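Heat shock protein, putative (Plasmodium falciparum, PDB 1Y6Z) probably acts, as a member of the Hsp90 family, as an ATP-dependent chaperone for unfolded proteins, this chain being its middle domain. Local coordinates at residues B[90-94]-B[160-165]; B[188-193]-B[229-233]; B[202-208]-B[254-259]. Residue numbers count along the deposited sequence, not the author numbering.

In the fold
Contact 1 lies near the middle of the chain, its centre about 22 Å from those of contacts 2 and 3, and joins the loop between strands 80-83 and 98-103 to the end of helix 145-164. It combines a buried tryptophan with an exposed ion pair. Contacts 2 and 3 are about 9 Å apart between centres and share the three-stranded parallel sheet 231-234, 204-208, 256-258: Leu-232 O lies 2.9 Å from Ile-207 N and Leu-232 N lies 3.0 Å from Tyr-205 O. Contact 2 is buried and mostly apolar, packing helix 190-195 against strand 231-234; contact 3 is ladder bonding between the central strand and strand 256-258, with exposed ends.

Contact 1 (B[90-94]-B[160-165]); sequences IPRWL and IGVVED
This is a partly buried loop-to-helix contact, in which the loop between strands 80-83 and 98-103 meets the C-terminal end of helix 145-164. Residues 92-93 make a short 3-10 segment, with Leu-94 N bonded to Pro-91 O at 3.1 Å. The helix ends at Glu-164; Asp-165 has left helical phi/psi, though its N still reaches Gly-161 O at 2.7 Å. Trp-93 (chi1 p, chi2 -86°) stands opposite Gly-161 (CA-CA 5.1 Å), whose CA sits 3.8 Å from the centroid of the five-membered ring, 26° off the normal, a CH-pi contact; a CB there would clash. Trp-93 NE1 donates to Asp-165 OD2 at 3.0 Å. Indole face on helix glycine, NE1 on the carboxylate just past the helix end: together they tie this loop of the five-stranded sheet to the helix. Near the surface, Arg-92 (chi1 p) forms a two-pronged salt bridge, NE to Glu-164 OE1 at 2.9 Å and NH2 to Glu-164 OE2 at 2.8 Å. A water accepts weakly from Trp-93 N (3.0 Å) and donates to Glu-164 OE1 (2.9 Å). Trp-93 also packs on Met-136 of helix 121-141 and Ile-172 of helix 169-173, while Val-162, turned away from the loop, packs on Cys-242 and Leu-246 of helix 237-249.

Contact 2 (B[188-193]-B[229-233]); sequences TDLDSY and YDVLF
Tyr-193 reaches from the first turn of helix 190-195 across Leu-232 to the backbone at Asp-230, its CD1 lying 3.6 Å from Leu-232 CD2. A t chi1 with chi2 of 111° carries the ring over the gap, where the CA atoms of Tyr-193 and Asp-230 are 7.6 Å apart. At the ring's edge, Tyr-193 OH donates a short hydrogen bond of 2.5 Å to Asp-230 O, and CE1 touches Asp-230 CB at 3.7 Å. Leu-232, chi1 m and chi2 t, is the apolar hub: its CD2 also meets Thr-188 CG2 at 3.7 Å, and its CD1 meets Leu-190 CD2 at 3.7 Å. Segment 188-193 turns from extended to helical at Asp-189, the N-cap, whose OD1 (chi1 p) accepts from Ser-192 N at 3.0 Å and Ser-192 OG at 2.6 Å; Tyr-193 N bonds Asp-189 O at 3.2 Å. Segment 229-233 is extended, with Asp-230 OD1 accepting from Val-231 N at 2.8 Å; the same carboxylate binds Ser-180 and Asn-182. Tyr-193 OH also accepts from Tyr-205 N, so the phenol bridges the lead-in to strand 231-234 and the central strand 204-208. The whole is a capped helix start packed on strand 231-234 of a parallel sheet, a layered alpha/beta arrangement within this Hsp90 middle domain.

Contact 3 (B[202-208]-B[254-259]); sequences KCIYYIS and YEVLDV
Tyr-254 leads into strand 256-258, its CB 3.7 Å from Ile-204 CD1 and its ring edge, at CD2, 3.4 Å from Lys-202 O. Glu-255 lies nearest Cys-203 (CA-CA 5.3 Å); its O accepts from Ile-204 N at 3.0 Å, and a water links its N to Lys-202 O. Val-256 is in parallel register with Ile-204 (CA-CA 4.7 Å, strand axes crossing at -30°); its CG1 meets Tyr-206 CD2 at 3.7 Å. Leu-257, beside Tyr-205 on the other sheet face, bonds both ways, N to Ile-204 O at 2.7 Å and O from Tyr-206 N at 2.8 Å; its CD2 touches Cys-203 SG at 3.5 Å. Asp-258 CA lies over the Tyr-206 ring (chi1 p), 4.0 Å from its centroid, a CH-pi contact. Val-259 N closes the ladder on Tyr-206 O at 2.8 Å. Helices 237-249 and 222-226 cover the two faces of this three-stranded parallel alpha/beta sheet. Four backbone bonds set the register, mainly apolar side chains bury the faces, and polar, water-linked groups mark both ends.

Contact 1 (B[90-94]-B[160-165])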
ATOM      1  N   ILE B  90      11.591 -13.378   9.870  1.00 36.72           N
ATOM      2  CA  ILE B  90      10.928 -12.586   8.824  1.00 35.54           C
ATOM      3  C   ILE B  90      11.057 -13.351   7.500  1.00 33.44           C
ATOM      4  O   ILE B  90      11.898 -14.240   7.414  1.00 32.89           O
ATOM      5  CB  ILE B  90      11.385 -11.053   8.794  1.00 35.78           C
ATOM      6  CG1 ILE B  90      12.724 -10.858   8.096  1.00 35.22           C
ATOM      7  CG2 ILE B  90      11.514 -10.487  10.215  1.00 37.58           C
ATOM      8  CD1 ILE B  90      12.997  -9.361   7.752  1.00 37.48           C
ATOM      9  N   PRO B  91      10.211 -13.047   6.475  1.00 31.42           N
ATOM     10  CA  PRO B  91      10.332 -13.779   5.198  1.00 29.94           C
ATOM     11  C   PRO B  91      11.761 -13.723   4.705  1.00 27.49           C
ATOM     12  O   PRO B  91      12.412 -12.708   4.851  1.00 25.46           O
ATOM     13  CB  PRO B  91       9.439 -12.987   4.261  1.00 30.49           C
ATOM     14  CG  PRO B  91       8.319 -12.533   5.231  1.00 31.98           C
ATOM     15  CD  PRO B  91       9.122 -12.071   6.442  1.00 31.47           C
ATOM     16  N   ARG B  92      12.270 -14.818   4.184  1.00 25.24           N
ATOM     17  CA  ARG B  92      13.698 -14.783   3.853  1.00 25.29           C
ATOM     18  C   ARG B  92      14.009 -13.908   2.653  1.00 24.09           C
ATOM     19  O   ARG B  92      15.187 -13.530   2.426  1.00 23.11           O
ATOM     20  CB  ARG B  92      14.231 -16.198   3.610  1.00 27.61           C
ATOM     21  CG  ARG B  92      13.827 -16.802   2.269  1.00 24.83           C
ATOM     22  CD  ARG B  92      14.481 -18.219   2.089  1.00 26.12           C
ATOM     23  NE  ARG B  92      14.174 -18.768   0.772  1.00 29.65           N
ATOM     24  CZ  ARG B  92      14.810 -19.813   0.219  1.00 32.49           C
ATOM     25  NH1 ARG B  92      15.772 -20.443   0.878  1.00 32.48           N
ATOM     26  NH2 ARG B  92      14.477 -20.239  -0.973  1.00 32.29           N
ATOM     27  N   TRP B  93      12.988 -13.535   1.871  1.00 22.02           N
ATOM     28  CA  TRP B  93      13.298 -12.631   0.765  1.00 22.02           C
ATOM     29  C   TRP B  93      13.797 -11.258   1.290  1.00 20.47           C
ATOM     30  O   TRP B  93      14.438 -10.532   0.559  1.00 22.60           O
ATOM     31  CB  TRP B  93      12.149 -12.470  -0.218  1.00 20.66           C
ATOM     32  CG  TRP B  93      11.030 -11.681   0.284  1.00 22.08           C
ATOM     33  CD1 TRP B  93       9.990 -12.148   1.014  1.00 20.70           C
ATOM     34  CD2 TRP B  93      10.830 -10.249   0.134  1.00 19.98           C
ATOM     35  NE1 TRP B  93       9.156 -11.113   1.349  1.00 20.75           N
ATOM     36  CE2 TRP B  93       9.617  -9.946   0.766  1.00 22.64           C
ATOM     37  CE3 TRP B  93      11.543  -9.214  -0.531  1.00 20.47           C
ATOM     38  CZ2 TRP B  93       9.087  -8.621   0.808  1.00 23.33           C
ATOM     39  CZ3 TRP B  93      10.996  -7.902  -0.533  1.00 20.68           C
ATOM     40  CH2 TRP B  93       9.793  -7.624   0.158  1.00 23.42           C
ATOM     41  N   LEU B  94      13.551 -10.956   2.561  1.00 20.20           N
ATOM     42  CA  LEU B  94      14.023  -9.725   3.192  1.00 19.76           C
ATOM     43  C   LEU B  94      15.326  -9.831   3.984  1.00 20.18           C
ATOM     44  O   LEU B  94      15.653  -8.905   4.733  1.00 21.25           O
ATOM     45  CB  LEU B  94      12.950  -9.201   4.149  1.00 19.91           C
ATOM     46  CG  LEU B  94      11.816  -8.599   3.332  1.00 22.49           C
ATOM     47  CD1 LEU B  94      10.664  -8.491   4.294  1.00 24.64           C
ATOM     48  CD2 LEU B  94      12.251  -7.196   2.755  1.00 25.12           C
ATOM     49  N   ILE B 160      12.290 -13.602  -5.684  1.00 24.07           N
ATOM     50  CA  ILE B 160      12.025 -14.713  -4.731  1.00 24.54           C
ATOM     51  C   ILE B 160      10.823 -14.390  -3.829  1.00 23.80           C
ATOM     52  O   ILE B 160      10.001 -15.266  -3.562  1.00 24.75           O
ATOM     53  CB  ILE B 160      13.273 -15.065  -3.916  1.00 25.13           C
ATOM     54  CG1 ILE B 160      14.303 -15.766  -4.810  1.00 27.98           C
ATOM     55  CG2 ILE B 160      12.944 -15.994  -2.676  1.00 26.81           C
ATOM     56  CD1 ILE B 160      15.701 -15.486  -4.318  1.00 37.08           C
ATOM     57  N   GLY B 161      10.720 -13.141  -3.377  1.00 22.52           N
ATOM     58  CA  GLY B 161       9.535 -12.711  -2.618  1.00 22.31           C
ATOM     59  C   GLY B 161       8.206 -12.983  -3.336  1.00 22.47           C
ATOM     60  O   GLY B 161       7.235 -13.452  -2.709  1.00 23.49           O
ATOM     61  N   VAL B 162       8.173 -12.666  -4.626  1.00 24.08           N
ATOM     62  CA  VAL B 162       7.010 -12.961  -5.510  1.00 26.90           C
ATOM     63  C   VAL B 162       6.646 -14.473  -5.491  1.00 27.99           C
ATOM     64  O   VAL B 162       5.440 -14.849  -5.433  1.00 27.89           O
ATOM     65  CB  VAL B 162       7.261 -12.497  -6.971  1.00 27.03           C
ATOM     66  CG1 VAL B 162       6.134 -13.014  -7.904  1.00 30.27           C
ATOM     67  CG2 VAL B 162       7.422 -10.962  -7.064  1.00 26.33           C
ATOM     68  N   VAL B 163       7.674 -15.325  -5.573  1.00 28.20           N
ATOM     69  CA  VAL B 163       7.511 -16.797  -5.450  1.00 29.72           C
ATOM     70  C   VAL B 163       7.041 -17.186  -4.049  1.00 30.68           C
ATOM     71  O   VAL B 163       6.048 -17.939  -3.874  1.00 29.59           O
ATOM     72  CB  VAL B 163       8.874 -17.531  -5.785  1.00 29.24           C
ATOM     73  CG1 VAL B 163       8.756 -19.078  -5.683  1.00 32.91           C
ATOM     74  CG2 VAL B 163       9.373 -17.120  -7.149  1.00 31.74           C
ATOM     75  N   GLU B 164       7.728 -16.653  -3.018  1.00 29.97           N
ATOM     76  CA  GLU B 164       7.595 -17.187  -1.639  1.00 30.18           C
ATOM     77  C   GLU B 164       6.717 -16.468  -0.655  1.00 29.76           C
ATOM     78  O   GLU B 164       6.327 -17.036   0.357  1.00 32.04           O
ATOM     79  CB  GLU B 164       8.979 -17.392  -0.996  1.00 28.68           C
ATOM     80  CG  GLU B 164       9.863 -18.265  -1.826  1.00 30.59           C
ATOM     81  CD  GLU B 164      11.195 -18.555  -1.214  1.00 33.06           C
ATOM     82  OE1 GLU B 164      11.537 -17.979  -0.147  1.00 34.05           O
ATOM     83  OE2 GLU B 164      11.935 -19.329  -1.851  1.00 36.48           O
ATOM     84  N   ASP B 165       6.370 -15.231  -0.930  1.00 29.78           N
ATOM     85  CA  ASP B 165       5.659 -14.468   0.080  1.00 30.28           C
ATOM     86  C   ASP B 165       4.194 -14.305  -0.412  1.00 30.15           C
ATOM     87  O   ASP B 165       3.819 -13.281  -0.996  1.00 31.20           O
ATOM     88  CB  ASP B 165       6.384 -13.131   0.378  1.00 29.20           C
ATOM     89  CG  ASP B 165       5.641 -12.270   1.420  1.00 30.53           C
ATOM     90  OD1 ASP B 165       4.444 -12.533   1.650  1.00 31.10           O
ATOM     91  OD2 ASP B 165       6.225 -11.336   1.991  1.00 30.39           O
TER
HETATM   92  O   HOH W   1      10.804 -15.484   1.112  1.00 22.12           O

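Contact 2 (B[188-193]-B[229-233])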
ATOM      1  N   THR B 188      11.368  -2.983 -18.116  1.00 31.78           N
ATOM      2  CA  THR B 188      10.031  -2.459 -17.870  1.00 29.14           C
ATOM      3  C   THR B 188       9.440  -3.146 -16.627  1.00 27.76           C
ATOM      4  O   THR B 188       9.729  -4.350 -16.372  1.00 25.04           O
ATOM      5  CB  THR B 188       9.073  -2.723 -19.046  1.00 29.32           C
ATOM      6  OG1 THR B 188       7.769  -2.192 -18.735  1.00 29.48           O
ATOM      7  CG2 THR B 188       8.959  -4.226 -19.336  1.00 27.53           C
ATOM      8  N   ASP B 189       8.589  -2.412 -15.907  1.00 24.32           N
ATOM      9  CA  ASP B 189       7.895  -3.040 -14.813  1.00 26.21           C
ATOM     10  C   ASP B 189       6.578  -3.630 -15.364  1.00 25.02           C
ATOM     11  O   ASP B 189       6.249  -3.445 -16.557  1.00 24.58           O
ATOM     12  CB  ASP B 189       7.729  -2.079 -13.597  1.00 25.57           C
ATOM     13  CG  ASP B 189       6.900  -0.822 -13.929  1.00 29.02           C
ATOM     14  OD1 ASP B 189       6.317  -0.749 -15.025  1.00 30.67           O
ATOM     15  OD2 ASP B 189       6.820   0.105 -13.089  1.00 29.51           O
ATOM     16  N   LEU B 190       5.869  -4.382 -14.554  1.00 23.44           N
ATOM     17  CA  LEU B 190       4.663  -5.030 -15.041  1.00 24.84           C
ATOM     18  C   LEU B 190       3.531  -4.018 -15.366  1.00 25.48           C
ATOM     19  O   LEU B 190       2.818  -4.151 -16.386  1.00 23.43           O
ATOM     20  CB  LEU B 190       4.203  -6.146 -14.108  1.00 24.21           C
ATOM     21  CG  LEU B 190       5.206  -7.320 -13.834  1.00 23.82           C
ATOM     22  CD1 LEU B 190       4.607  -8.380 -12.830  1.00 28.06           C
ATOM     23  CD2 LEU B 190       5.650  -8.003 -15.140  1.00 26.21           C
ATOM     24  N   ASP B 191       3.363  -3.015 -14.526  1.00 27.02           N
ATOM     25  CA  ASP B 191       2.243  -2.078 -14.730  1.00 29.43           C
ATOM     26  C   ASP B 191       2.431  -1.288 -16.036  1.00 29.62           C
ATOM     27  O   ASP B 191       1.447  -0.972 -16.715  1.00 31.82           O
ATOM     28  CB  ASP B 191       2.117  -1.125 -13.547  1.00 29.92           C
ATOM     29  CG  ASP B 191       1.705  -1.831 -12.252  1.00 32.13           C
ATOM     30  OD1 ASP B 191       2.045  -1.281 -11.201  1.00 36.05           O
ATOM     31  OD2 ASP B 191       1.017  -2.895 -12.237  1.00 35.51           O
ATOM     32  N   SER B 192       3.671  -1.001 -16.392  1.00 29.17           N
ATOM     33  CA  SER B 192       3.967  -0.312 -17.617  1.00 31.47           C
ATOM     34  C   SER B 192       3.694  -1.222 -18.814  1.00 31.81           C
ATOM     35  O   SER B 192       3.168  -0.752 -19.821  1.00 31.40           O
ATOM     36  CB  SER B 192       5.392   0.207 -17.675  1.00 31.60           C
ATOM     37  OG  SER B 192       5.643   1.166 -16.663  1.00 35.13           O
ATOM     38  N   TYR B 193       4.030  -2.506 -18.676  1.00 31.91           N
ATOM     39  CA  TYR B 193       3.634  -3.495 -19.671  1.00 33.03           C
ATOM     40  C   TYR B 193       2.123  -3.482 -19.849  1.00 33.86           C
ATOM     41  O   TYR B 193       1.648  -3.449 -20.982  1.00 33.31           O
ATOM     42  CB  TYR B 193       4.131  -4.906 -19.336  1.00 32.11           C
ATOM     43  CG  TYR B 193       3.796  -5.997 -20.358  1.00 30.92           C
ATOM     44  CD1 TYR B 193       4.792  -6.589 -21.134  1.00 26.11           C
ATOM     45  CD2 TYR B 193       2.488  -6.455 -20.517  1.00 30.72           C
ATOM     46  CE1 TYR B 193       4.494  -7.617 -22.024  1.00 30.09           C
ATOM     47  CE2 TYR B 193       2.181  -7.437 -21.444  1.00 34.26           C
ATOM     48  CZ  TYR B 193       3.174  -8.011 -22.192  1.00 31.07           C
ATOM     49  OH  TYR B 193       2.810  -9.012 -23.090  1.00 35.36           O
ATOM     50  N   TYR B 229       2.580  -7.714 -30.035  1.00 36.68           N
ATOM     51  CA  TYR B 229       2.469  -7.773 -28.564  1.00 36.24           C
ATOM     52  C   TYR B 229       3.884  -7.671 -27.978  1.00 35.62           C
ATOM     53  O   TYR B 229       4.850  -8.177 -28.585  1.00 34.93           O
ATOM     54  CB  TYR B 229       1.775  -9.056 -28.114  1.00 36.84           C
ATOM     55  CG  TYR B 229       0.284  -9.140 -28.398  1.00 36.57           C
ATOM     56  CD1 TYR B 229      -0.421  -8.055 -28.945  1.00 36.08           C
ATOM     57  CD2 TYR B 229      -0.417 -10.323 -28.130  1.00 37.07           C
ATOM     58  CE1 TYR B 229      -1.792  -8.139 -29.209  1.00 35.60           C
ATOM     59  CE2 TYR B 229      -1.813 -10.423 -28.376  1.00 35.93           C
ATOM     60  CZ  TYR B 229      -2.479  -9.329 -28.918  1.00 38.89           C
ATOM     61  OH  TYR B 229      -3.835  -9.406 -29.168  1.00 40.72           O
ATOM     62  N   ASP B 230       4.038  -7.005 -26.823  1.00 34.18           N
ATOM     63  CA  ASP B 230       5.319  -7.109 -26.125  1.00 32.89           C
ATOM     64  C   ASP B 230       5.405  -8.440 -25.400  1.00 31.44           C
ATOM     65  O   ASP B 230       4.384  -9.035 -25.041  1.00 30.53           O
ATOM     66  CB  ASP B 230       5.571  -5.914 -25.172  1.00 32.50           C
ATOM     67  CG  ASP B 230       7.064  -5.764 -24.786  1.00 35.16           C
ATOM     68  OD1 ASP B 230       7.924  -6.396 -25.422  1.00 35.09           O
ATOM     69  OD2 ASP B 230       7.375  -4.977 -23.855  1.00 37.26           O
ATOM     70  N   VAL B 231       6.641  -8.892 -25.183  1.00 30.82           N
ATOM     71  CA  VAL B 231       6.935 -10.100 -24.452  1.00 29.71           C
ATOM     72  C   VAL B 231       8.132  -9.819 -23.548  1.00 28.60           C
ATOM     73  O   VAL B 231       9.173  -9.340 -23.988  1.00 27.66           O
ATOM     74  CB  VAL B 231       7.324 -11.267 -25.388  1.00 30.29           C
ATOM     75  CG1 VAL B 231       7.732 -12.512 -24.601  1.00 29.97           C
ATOM     76  CG2 VAL B 231       6.155 -11.627 -26.265  1.00 32.34           C
ATOM     77  N   LEU B 232       7.982 -10.166 -22.275  1.00 29.88           N
ATOM     78  CA  LEU B 232       9.094 -10.019 -21.322  1.00 29.18           C
ATOM     79  C   LEU B 232      10.085 -11.153 -21.471  1.00 30.98           C
ATOM     80  O   LEU B 232       9.704 -12.265 -21.837  1.00 30.82           O
ATOM     81  CB  LEU B 232       8.571 -10.093 -19.891  1.00 27.90           C
ATOM     82  CG  LEU B 232       7.367  -9.203 -19.625  1.00 27.09           C
ATOM     83  CD1 LEU B 232       6.696  -9.713 -18.306  1.00 27.82           C
ATOM     84  CD2 LEU B 232       7.880  -7.771 -19.610  1.00 26.40           C
ATOM     85  N   PHE B 233      11.336 -10.888 -21.114  1.00 32.73           N
ATOM     86  CA  PHE B 233      12.361 -11.930 -21.134  1.00 35.30           C
ATOM     87  C   PHE B 233      12.687 -12.499 -19.741  1.00 37.11           C
ATOM     88  O   PHE B 233      12.983 -11.746 -18.806  1.00 37.06           O
ATOM     89  CB  PHE B 233      13.641 -11.370 -21.758  1.00 36.05           C
ATOM     90  CG  PHE B 233      13.476 -10.833 -23.174  1.00 37.99           C
ATOM     91  CD1 PHE B 233      14.274  -9.785 -23.618  1.00 38.55           C
ATOM     92  CD2 PHE B 233      12.531 -11.376 -24.053  1.00 40.91           C
ATOM     93  CE1 PHE B 233      14.136  -9.283 -24.932  1.00 41.27           C
ATOM     94  CE2 PHE B 233      12.375 -10.871 -25.368  1.00 39.65           C
ATOM     95  CZ  PHE B 233      13.162  -9.842 -25.797  1.00 39.54           C
TER

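Contact 3 (B[202-208]-B[254-259])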
ATOM      1  N   LYS B 202      -5.024  -9.761 -24.057  1.00 40.90           N
ATOM      2  CA  LYS B 202      -5.582 -10.084 -22.735  1.00 41.51           C
ATOM      3  C   LYS B 202      -4.530 -10.568 -21.726  1.00 41.17           C
ATOM      4  O   LYS B 202      -4.791 -10.580 -20.525  1.00 42.04           O
ATOM      5  CB  LYS B 202      -6.736 -11.109 -22.849  1.00 42.14           C
ATOM      6  CG  LYS B 202      -6.355 -12.536 -23.302  1.00 43.67           C
ATOM      7  CD  LYS B 202      -6.377 -12.680 -24.865  1.00 44.76           C
ATOM      8  CE  LYS B 202      -6.132 -14.114 -25.388  1.00 46.50           C
ATOM      9  NZ  LYS B 202      -4.848 -14.763 -24.913  1.00 49.82           N
ATOM     10  N   CYS B 203      -3.346 -10.932 -22.215  1.00 40.11           N
ATOM     11  CA  CYS B 203      -2.360 -11.692 -21.411  1.00 40.32           C
ATOM     12  C   CYS B 203      -1.048 -10.972 -21.365  1.00 37.70           C
ATOM     13  O   CYS B 203      -0.729 -10.221 -22.287  1.00 36.60           O
ATOM     14  CB  CYS B 203      -2.047 -13.042 -22.072  1.00 40.49           C
ATOM     15  SG  CYS B 203      -3.287 -14.281 -21.936  1.00 47.54           S
ATOM     16  N   ILE B 204      -0.253 -11.270 -20.328  1.00 34.96           N
ATOM     17  CA  ILE B 204       1.122 -10.785 -20.273  1.00 33.18           C
ATOM     18  C   ILE B 204       1.932 -11.967 -20.722  1.00 32.88           C
ATOM     19  O   ILE B 204       1.792 -13.053 -20.151  1.00 32.98           O
ATOM     20  CB  ILE B 204       1.534 -10.393 -18.792  1.00 32.58           C
ATOM     21  CG1 ILE B 204       0.656  -9.259 -18.250  1.00 31.71           C
ATOM     22  CG2 ILE B 204       2.999 -10.013 -18.695  1.00 31.45           C
ATOM     23  CD1 ILE B 204       0.690  -9.189 -16.714  1.00 31.96           C
ATOM     24  N   TYR B 205       2.799 -11.778 -21.717  1.00 32.73           N
ATOM     25  CA  TYR B 205       3.597 -12.902 -22.224  1.00 33.11           C
ATOM     26  C   TYR B 205       5.008 -12.791 -21.761  1.00 32.75           C
ATOM     27  O   TYR B 205       5.491 -11.696 -21.606  1.00 31.28           O
ATOM     28  CB  TYR B 205       3.571 -12.958 -23.761  1.00 34.98           C
ATOM     29  CG  TYR B 205       2.177 -13.205 -24.283  1.00 35.77           C
ATOM     30  CD1 TYR B 205       1.308 -12.131 -24.587  1.00 37.03           C
ATOM     31  CD2 TYR B 205       1.703 -14.509 -24.427  1.00 39.19           C
ATOM     32  CE1 TYR B 205      -0.005 -12.375 -25.049  1.00 37.51           C
ATOM     33  CE2 TYR B 205       0.416 -14.766 -24.889  1.00 40.15           C
ATOM     34  CZ  TYR B 205      -0.425 -13.701 -25.204  1.00 38.98           C
ATOM     35  OH  TYR B 205      -1.695 -13.998 -25.637  1.00 39.21           O
ATOM     36  N   TYR B 206       5.665 -13.931 -21.552  1.00 33.44           N
ATOM     37  CA  TYR B 206       7.114 -13.960 -21.398  1.00 35.65           C
ATOM     38  C   TYR B 206       7.774 -15.138 -22.113  1.00 37.03           C
ATOM     39  O   TYR B 206       7.105 -16.081 -22.476  1.00 37.78           O
ATOM     40  CB  TYR B 206       7.507 -13.955 -19.910  1.00 36.05           C
ATOM     41  CG  TYR B 206       7.337 -15.265 -19.197  1.00 34.64           C
ATOM     42  CD1 TYR B 206       8.416 -16.142 -19.067  1.00 35.78           C
ATOM     43  CD2 TYR B 206       6.128 -15.606 -18.616  1.00 34.24           C
ATOM     44  CE1 TYR B 206       8.281 -17.336 -18.393  1.00 34.90           C
ATOM     45  CE2 TYR B 206       5.979 -16.820 -17.945  1.00 37.79           C
ATOM     46  CZ  TYR B 206       7.073 -17.667 -17.846  1.00 35.77           C
ATOM     47  OH  TYR B 206       6.947 -18.849 -17.170  1.00 39.83           O
ATOM     48  N   ILE B 207       9.088 -15.068 -22.284  1.00 39.29           N
ATOM     49  CA  ILE B 207       9.853 -16.131 -22.982  1.00 41.76           C
ATOM     50  C   ILE B 207      11.245 -16.392 -22.383  1.00 43.40           C
ATOM     51  O   ILE B 207      12.087 -15.480 -22.329  1.00 43.46           O
ATOM     52  CB  ILE B 207       9.978 -15.845 -24.512  1.00 40.83           C
ATOM     53  CG1 ILE B 207      10.693 -17.002 -25.234  1.00 42.91           C
ATOM     54  CG2 ILE B 207      10.691 -14.493 -24.818  1.00 41.13           C
ATOM     55  CD1 ILE B 207      10.361 -17.083 -26.728  1.00 40.16           C
ATOM     56  N   SER B 208      11.483 -17.639 -21.956  1.00 46.08           N
ATOM     57  CA  SER B 208      12.843 -18.075 -21.583  1.00 48.75           C
ATOM     58  C   SER B 208      13.879 -17.675 -22.646  1.00 50.26           C
ATOM     59  O   SER B 208      13.809 -18.106 -23.818  1.00 51.04           O
ATOM     60  CB  SER B 208      12.892 -19.587 -21.338  1.00 48.77           C
ATOM     61  OG  SER B 208      12.076 -19.971 -20.235  1.00 50.34           O
ATOM     62  N   TYR B 254      -4.474 -10.520 -14.530  1.00 41.63           N
ATOM     63  CA  TYR B 254      -3.906 -10.946 -15.827  1.00 40.81           C
ATOM     64  C   TYR B 254      -3.209 -12.276 -15.735  1.00 40.39           C
ATOM     65  O   TYR B 254      -2.452 -12.525 -14.812  1.00 40.12           O
ATOM     66  CB  TYR B 254      -2.900  -9.920 -16.343  1.00 40.35           C
ATOM     67  CG  TYR B 254      -3.535  -8.614 -16.679  1.00 41.56           C
ATOM     68  CD1 TYR B 254      -3.562  -7.580 -15.768  1.00 42.30           C
ATOM     69  CD2 TYR B 254      -4.172  -8.435 -17.904  1.00 41.59           C
ATOM     70  CE1 TYR B 254      -4.176  -6.360 -16.077  1.00 43.41           C
ATOM     71  CE2 TYR B 254      -4.779  -7.236 -18.234  1.00 43.94           C
ATOM     72  CZ  TYR B 254      -4.790  -6.208 -17.309  1.00 44.10           C
ATOM     73  OH  TYR B 254      -5.393  -5.019 -17.644  1.00 44.17           O
ATOM     74  N   GLU B 255      -3.461 -13.132 -16.711  1.00 38.82           N
ATOM     75  CA  GLU B 255      -2.716 -14.350 -16.834  1.00 39.06           C
ATOM     76  C   GLU B 255      -1.350 -14.005 -17.408  1.00 37.81           C
ATOM     77  O   GLU B 255      -1.224 -13.036 -18.144  1.00 36.60           O
ATOM     78  CB  GLU B 255      -3.498 -15.329 -17.704  1.00 40.01           C
ATOM     79  CG  GLU B 255      -4.471 -16.119 -16.870  1.00 43.43           C
ATOM     80  CD  GLU B 255      -5.532 -16.773 -17.693  1.00 52.29           C
ATOM     81  OE1 GLU B 255      -6.728 -16.578 -17.349  1.00 55.06           O
ATOM     82  OE2 GLU B 255      -5.169 -17.469 -18.686  1.00 54.32           O
ATOM     83  N   VAL B 256      -0.332 -14.770 -17.029  1.00 37.00           N
ATOM     84  CA  VAL B 256       1.026 -14.510 -17.467  1.00 36.26           C
ATOM     85  C   VAL B 256       1.572 -15.741 -18.187  1.00 37.47           C
ATOM     86  O   VAL B 256       1.913 -16.752 -17.568  1.00 38.84           O
ATOM     87  CB  VAL B 256       1.927 -14.177 -16.246  1.00 36.17           C
ATOM     88  CG1 VAL B 256       3.370 -14.108 -16.676  1.00 35.58           C
ATOM     89  CG2 VAL B 256       1.450 -12.868 -15.579  1.00 33.25           C
ATOM     90  N   LEU B 257       1.660 -15.669 -19.496  1.00 38.07           N
ATOM     91  CA  LEU B 257       1.885 -16.883 -20.267  1.00 39.04           C
ATOM     92  C   LEU B 257       3.312 -17.021 -20.750  1.00 38.57           C
ATOM     93  O   LEU B 257       3.902 -16.067 -21.278  1.00 37.11           O
ATOM     94  CB  LEU B 257       0.918 -16.884 -21.457  1.00 39.67           C
ATOM     95  CG  LEU B 257      -0.461 -17.529 -21.262  1.00 42.25           C
ATOM     96  CD1 LEU B 257      -1.159 -17.297 -19.912  1.00 44.97           C
ATOM     97  CD2 LEU B 257      -1.347 -17.111 -22.424  1.00 44.91           C
ATOM     98  N   ASP B 258       3.867 -18.212 -20.560  1.00 39.94           N
ATOM     99  CA  ASP B 258       5.118 -18.568 -21.192  1.00 42.25           C
ATOM    100  C   ASP B 258       4.736 -18.717 -22.665  1.00 44.11           C
ATOM    101  O   ASP B 258       3.686 -19.308 -22.951  1.00 45.36           O
ATOM    102  CB  ASP B 258       5.643 -19.907 -20.631  1.00 42.18           C
ATOM    103  CG  ASP B 258       7.066 -20.234 -21.094  1.00 42.47           C
ATOM    104  OD1 ASP B 258       7.764 -20.990 -20.388  1.00 43.77           O
ATOM    105  OD2 ASP B 258       7.501 -19.758 -22.159  1.00 38.83           O
ATOM    106  N   VAL B 259       5.559 -18.177 -23.567  1.00 45.53           N
ATOM    107  CA  VAL B 259       5.341 -18.244 -25.027  1.00 46.96           C
ATOM    108  C   VAL B 259       5.394 -19.702 -25.533  1.00 48.13           C
ATOM    109  O   VAL B 259       5.041 -19.979 -26.691  1.00 48.02           O
ATOM    110  CB  VAL B 259       6.391 -17.358 -25.777  1.00 47.24           C
ATOM    111  CG1 VAL B 259       6.606 -17.785 -27.222  1.00 47.79           C
ATOM    112  CG2 VAL B 259       5.998 -15.891 -25.705  1.00 46.07           C
TER
HETATM  113  O   HOH W   2      -5.528 -12.322 -18.758  1.00 38.48           O
HETATM  114  O   HOH W   3      10.049 -19.594 -22.985  1.00 42.03           O